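Local coordinates for protein cycloalternan-forming enzyme (Listeria monocytogenes serovar 1/2a, PDB 5F7U) that belongs to glycosyl hydrolase family 31 and binds glycans and magnesium ions through a TIM barrel combined with several flanking beta-rich domains, at residues 349-353 / 354-358; 361-365 / 366-370. The protein carries 1 engineered substitution. All coordinates share one frame; numbering follows the deposited sequence.

Interaction 1 of 2, residues 349-353 / 354-358. With MG (magnesium ion), chain H.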
loop_
_atom_site.group_PDB
_atom_site.type_symbol
_atom_site.label_atom_id
_atom_site.label_comp_id
_atom_site.label_asym_id
_atom_site.label_seq_id
_atom_site.Cartn_x
_atom_site.Cartn_y
_atom_site.Cartn_z
ATOM N N ASN A 349 9.633 -11.739 -4.570
ATOM C CA ASN A 349 10.059 -12.191 -5.910
ATOM C C ASN A 349 9.652 -11.202 -6.992
ATOM O O ASN A 349 10.414 -10.939 -7.913
ATOM C CB ASN A 349 9.563 -13.618 -6.201
ATOM C CG ASN A 349 10.190 -14.644 -5.276
ATOM O OD1 ASN A 349 11.224 -14.374 -4.664
ATOM N ND2 ASN A 349 9.567 -15.822 -5.150
ATOM N N TYR A 350 8.455 -10.630 -6.860
ATOM C CA TYR A 350 8.010 -9.583 -7.754
ATOM C C TYR A 350 8.988 -8.392 -7.687
ATOM O O TYR A 350 9.337 -7.829 -8.719
ATOM C CB TYR A 350 6.558 -9.185 -7.413
ATOM C CG TYR A 350 6.149 -7.866 -8.015
ATOM C CD1 TYR A 350 5.852 -7.764 -9.382
ATOM C CD2 TYR A 350 6.106 -6.712 -7.240
ATOM C CE1 TYR A 350 5.499 -6.555 -9.952
ATOM C CE2 TYR A 350 5.770 -5.469 -7.809
ATOM C CZ TYR A 350 5.463 -5.409 -9.163
ATOM O OH TYR A 350 5.166 -4.201 -9.740
ATOM N N THR A 351 9.422 -8.019 -6.484
ATOM C CA THR A 351 10.370 -6.898 -6.357
ATOM C C THR A 351 11.768 -7.240 -6.887
ATOM O O THR A 351 12.522 -6.339 -7.275
ATOM C CB THR A 351 10.450 -6.308 -4.936
ATOM O OG1 THR A 351 11.009 -7.280 -4.041
ATOM C CG2 THR A 351 9.075 -5.822 -4.489
ATOM N N ASP A 352 12.101 -8.530 -6.941
ATOM C CA ASP A 352 13.326 -8.941 -7.628
ATOM C C ASP A 352 13.250 -8.538 -9.099
ATOM O O ASP A 352 14.264 -8.164 -9.713
ATOM C CB ASP A 352 13.523 -10.450 -7.582
ATOM C CG ASP A 352 13.941 -10.953 -6.230
ATOM O OD1 ASP A 352 14.548 -10.221 -5.415
ATOM O OD2 ASP A 352 13.678 -12.135 -5.980
ATOM N N ILE A 353 12.044 -8.616 -9.657
ATOM C CA ILE A 353 11.841 -8.360 -11.079
ATOM C C ILE A 353 11.751 -6.850 -11.345
ATOM O O ILE A 353 12.357 -6.357 -12.304
ATOM C CB ILE A 353 10.599 -9.105 -11.631
ATOM C CG1 ILE A 353 10.773 -10.636 -11.496
ATOM C CG2 ILE A 353 10.323 -8.710 -13.089
ATOM C CD1 ILE A 353 9.449 -11.381 -11.501
ATOM N N THR A 354 11.005 -6.126 -10.512
ATOM C CA THR A 354 10.611 -4.746 -10.834
ATOM C C THR A 354 11.272 -3.692 -9.961
ATOM O O THR A 354 11.107 -2.488 -10.218
ATOM C CB THR A 354 9.080 -4.535 -10.743
ATOM O OG1 THR A 354 8.651 -4.730 -9.386
ATOM C CG2 THR A 354 8.355 -5.522 -11.664
ATOM N N GLY A 355 11.988 -4.128 -8.924
ATOM C CA GLY A 355 12.736 -3.183 -8.082
ATOM C C GLY A 355 12.318 -3.224 -6.628
ATOM O O GLY A 355 11.135 -3.331 -6.303
ATOM N N LYS A 356 13.315 -3.152 -5.756
ATOM C CA LYS A 356 13.055 -3.077 -4.328
ATOM C C LYS A 356 12.642 -1.678 -3.931
ATOM O O LYS A 356 13.061 -0.692 -4.545
ATOM C CB LYS A 356 14.316 -3.449 -3.533
ATOM C CG LYS A 356 14.922 -4.795 -3.880
ATOM C CD LYS A 356 14.040 -5.913 -3.376
ATOM C CE LYS A 356 14.326 -7.186 -4.169
ATOM N NZ LYS A 356 13.666 -8.298 -3.456
ATOM N N THR A 357 11.845 -1.593 -2.867
ATOM C CA THR A 357 11.639 -0.328 -2.195
ATOM C C THR A 357 12.983 0.226 -1.723
ATOM O O THR A 357 13.805 -0.510 -1.190
ATOM C CB THR A 357 10.717 -0.541 -0.980
ATOM O OG1 THR A 357 9.387 -0.743 -1.464
ATOM C CG2 THR A 357 10.689 0.663 -0.075
ATOM N N THR A 358 13.194 1.527 -1.918
ATOM C CA THR A 358 14.397 2.180 -1.379
ATOM C C THR A 358 14.137 2.634 0.055
ATOM O O THR A 358 13.225 3.425 0.292
ATOM C CB THR A 358 14.779 3.403 -2.242
ATOM O OG1 THR A 358 15.008 2.962 -3.582
ATOM C CG2 THR A 358 16.046 4.097 -1.704
HETATM MG MG MG H . 12.790 -15.620 -3.857
HETATM O O HOH W 1 11.541 -17.116 -3.200
HETATM O O HOH W 2 14.124 -14.201 -4.416
HETATM O O HOH W 3 14.476 -16.708 -3.169
HETATM O O HOH W 4 12.634 -14.744 -2.056
HETATM O O HOH W 5 12.788 -16.556 -5.741
#
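Lys356 reaches back over the last turn of helix 343-354 to grip Asp352 and Thr351. Its NZ lies 2.9 Å from Asp352 OD1, a salt bridge that meets the carboxylate from above its plane, and 2.9 Å from Thr351 OG1. A bend at chi2 (-71°) turns the lysine chain back along the helix, alongside Asp352 and across Thr351. The hydroxyl of Thr351 also bonds to Asn348 O, so it links the lysine to the helical backbone.

Three donors converge on Tyr350 O: Ile353 N, Thr354 N, which comes in the carbonyl plane at 3.0 Å, and Thr354 OG1, which approaches above that plane at 3.2 Å. The same OG1 sits over one face of the Tyr350 ring, 3.3 Å from CZ, and accepts a bond from Gln593. Gly355 ends the helix. Its N still reaches Thr351 O at 2.8 Å, but its positive phi (121°) would jam a side chain against the preceding carbonyl.

On the helix flank, Asn349 OD1 is the one protein ligand of a magnesium ion (2.2 Å) completed by five waters. Asp352 OD2 accepts from one of these waters, which places its charge in the second shell.

Beyond this, Tyr350 stacks on Phe290 and meets Tyr300 edge-to-face, Ile353 packs on strand 333-338, and the side chain of Thr358 packs against helix 555-577.

Interaction 2 of 2, residues 361-365 / 366-370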
loop_
_atom_site.group_PDB
_atom_site.type_symbol
_atom_site.label_atom_id
_atom_site.label_comp_id
_atom_site.label_asym_id
_atom_site.label_seq_id
_atom_site.Cartn_x
_atom_site.Cartn_y
_atom_site.Cartn_z
ATOM N N PRO A 361 14.926 7.696 5.047
ATOM C CA PRO A 361 15.331 8.042 6.416
ATOM C C PRO A 361 14.200 7.953 7.412
ATOM O O PRO A 361 13.024 8.047 7.037
ATOM C CB PRO A 361 15.845 9.481 6.323
ATOM C CG PRO A 361 15.596 9.940 4.958
ATOM C CD PRO A 361 15.125 8.814 4.099
ATOM N N LYS A 362 14.565 7.763 8.683
ATOM C CA LYS A 362 13.573 7.637 9.741
ATOM C C LYS A 362 12.590 8.794 9.823
ATOM O O LYS A 362 11.425 8.595 10.165
ATOM C CB LYS A 362 14.267 7.445 11.086
ATOM C CG LYS A 362 13.300 7.004 12.180
ATOM C CD LYS A 362 14.071 6.218 13.228
ATOM C CE LYS A 362 14.360 7.001 14.454
ATOM N NZ LYS A 362 15.166 6.009 15.278
ATOM N N TRP A 363 13.038 10.003 9.495
ATOM C CA TRP A 363 12.127 11.151 9.544
ATOM C C TRP A 363 10.891 11.024 8.670
ATOM O O TRP A 363 9.849 11.582 8.994
ATOM C CB TRP A 363 12.846 12.479 9.267
ATOM C CG TRP A 363 13.205 12.793 7.826
ATOM C CD1 TRP A 363 14.434 12.620 7.230
ATOM C CD2 TRP A 363 12.349 13.374 6.824
ATOM N NE1 TRP A 363 14.385 13.043 5.924
ATOM C CE2 TRP A 363 13.128 13.525 5.648
ATOM C CE3 TRP A 363 11.008 13.797 6.811
ATOM C CZ2 TRP A 363 12.605 14.072 4.461
ATOM C CZ3 TRP A 363 10.478 14.341 5.624
ATOM C CH2 TRP A 363 11.287 14.472 4.461
ATOM N N ALA A 364 10.999 10.258 7.588
ATOM C CA ALA A 364 9.849 10.021 6.731
ATOM C C ALA A 364 8.706 9.287 7.455
ATOM O O ALA A 364 7.559 9.358 7.009
ATOM C CB ALA A 364 10.280 9.276 5.471
ATOM N N PHE A 365 9.026 8.626 8.569
ATOM C CA PHE A 365 8.059 7.805 9.328
ATOM C C PHE A 365 7.432 8.476 10.546
ATOM O O PHE A 365 6.666 7.842 11.284
ATOM C CB PHE A 365 8.699 6.447 9.633
ATOM C CG PHE A 365 9.029 5.712 8.377
ATOM C CD1 PHE A 365 8.033 5.010 7.694
ATOM C CD2 PHE A 365 10.301 5.825 7.806
ATOM C CE1 PHE A 365 8.299 4.399 6.469
ATOM C CE2 PHE A 365 10.581 5.221 6.587
ATOM C CZ PHE A 365 9.582 4.497 5.918
ATOM N N GLY A 366 7.750 9.756 10.755
ATOM C CA GLY A 366 7.038 10.563 11.743
ATOM C C GLY A 366 5.876 11.309 11.092
ATOM O O GLY A 366 5.562 11.094 9.900
ATOM N N LEU A 367 5.246 12.215 11.837
ATOM C CA LEU A 367 4.091 12.913 11.279
ATOM C C LEU A 367 4.521 13.963 10.243
ATOM O O LEU A 367 5.445 14.740 10.506
ATOM C CB LEU A 367 3.287 13.611 12.377
ATOM C CG LEU A 367 2.124 14.536 11.967
ATOM C CD1 LEU A 367 1.020 13.737 11.265
ATOM C CD2 LEU A 367 1.593 15.239 13.222
ATOM N N TRP A 368 3.822 13.972 9.103
ATOM C CA TRP A 368 3.951 15.025 8.102
ATOM C C TRP A 368 2.829 16.034 8.231
ATOM O O TRP A 368 1.668 15.641 8.268
ATOM C CB TRP A 368 3.863 14.454 6.695
ATOM C CG TRP A 368 4.986 13.574 6.283
ATOM C CD1 TRP A 368 5.305 12.348 6.798
ATOM C CD2 TRP A 368 5.908 13.827 5.218
ATOM N NE1 TRP A 368 6.400 11.823 6.114
ATOM C CE2 TRP A 368 6.791 12.720 5.153
ATOM C CE3 TRP A 368 6.093 14.897 4.326
ATOM C CZ2 TRP A 368 7.830 12.634 4.217
ATOM C CZ3 TRP A 368 7.163 14.814 3.386
ATOM C CH2 TRP A 368 8.000 13.679 3.345
ATOM N N MET A 369 3.183 17.325 8.276
ATOM C CA MET A 369 2.186 18.426 8.311
ATOM C C MET A 369 2.115 19.124 6.972
ATOM O O MET A 369 3.141 19.465 6.387
ATOM C CB MET A 369 2.584 19.469 9.360
ATOM C CG MET A 369 2.921 18.843 10.704
ATOM S SD MET A 369 2.782 20.012 12.072
ATOM C CE MET A 369 3.869 21.328 11.515
ATOM N N SER A 370 0.902 19.388 6.506
ATOM C CA SER A 370 0.718 19.975 5.177
ATOM C C SER A 370 -0.602 20.737 5.176
ATOM O O SER A 370 -1.524 20.346 5.886
ATOM C CB SER A 370 0.697 18.868 4.117
ATOM O OG SER A 370 0.440 19.390 2.815
HETATM O O HOH W 6 5.095 8.863 8.466
#
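Trp368 donates from its indole NE1 to Ala364 O at 2.9 Å, in a nearly straight bond (168°) that clamps the first strand of the TIM barrel, 367-369, to the 3-10 turn 362-365 just before it. The acceptor lies in the plane of the indole, although the donor stands above the carbonyl plane. A water donates both to Ala364 O (2.9 Å) and to Gly366 O (2.7 Å), so the alanine carbonyl takes two bonds. The turn itself closes with a longer bond, from Gly366 N to Trp363 O at 3.3 Å; Trp363 O is also bonded by Thr395 OG1. Gly366 brings no side chain into this buried junction, and the small side chain of Ala364 lets the indole come close, its CB 4.3 Å from Trp368 CZ2.

Trp363 has its CG between the backbone N and the carbonyl carbon (chi1 76°), which swings the indole forward to Trp368, while its NE1 bonds to Glu580 O. The broad apolar rings of the two tryptophans fill the buried junction, touching through carbons of their six-membered rings. These rings meet obliquely, planes at 40°, and Trp363 CZ3 rests over one face of the Trp368 ring, toward its rim, 3.4 Å from CH2.

In the fold
Interactions 1 and 2 follow each other in the chain, their centres about 24 Å apart, and do not otherwise touch. Interaction 1 closes helix 343-354; the chain then runs through a loop to interaction 2, which starts the first strand of the family 31 barrel. Tyr627 is a neighbour of both, meeting Thr357 in the one and the ring of Phe365 edge-to-face in the other. Interaction 1 lies beside its own magnesium ion, whereas the side chain of Lys362 is about 6 Å from a different one. The side chain of Trp368 stands about 12 Å from a bound alpha-D-glucopyranose, too far to touch the sugar directly.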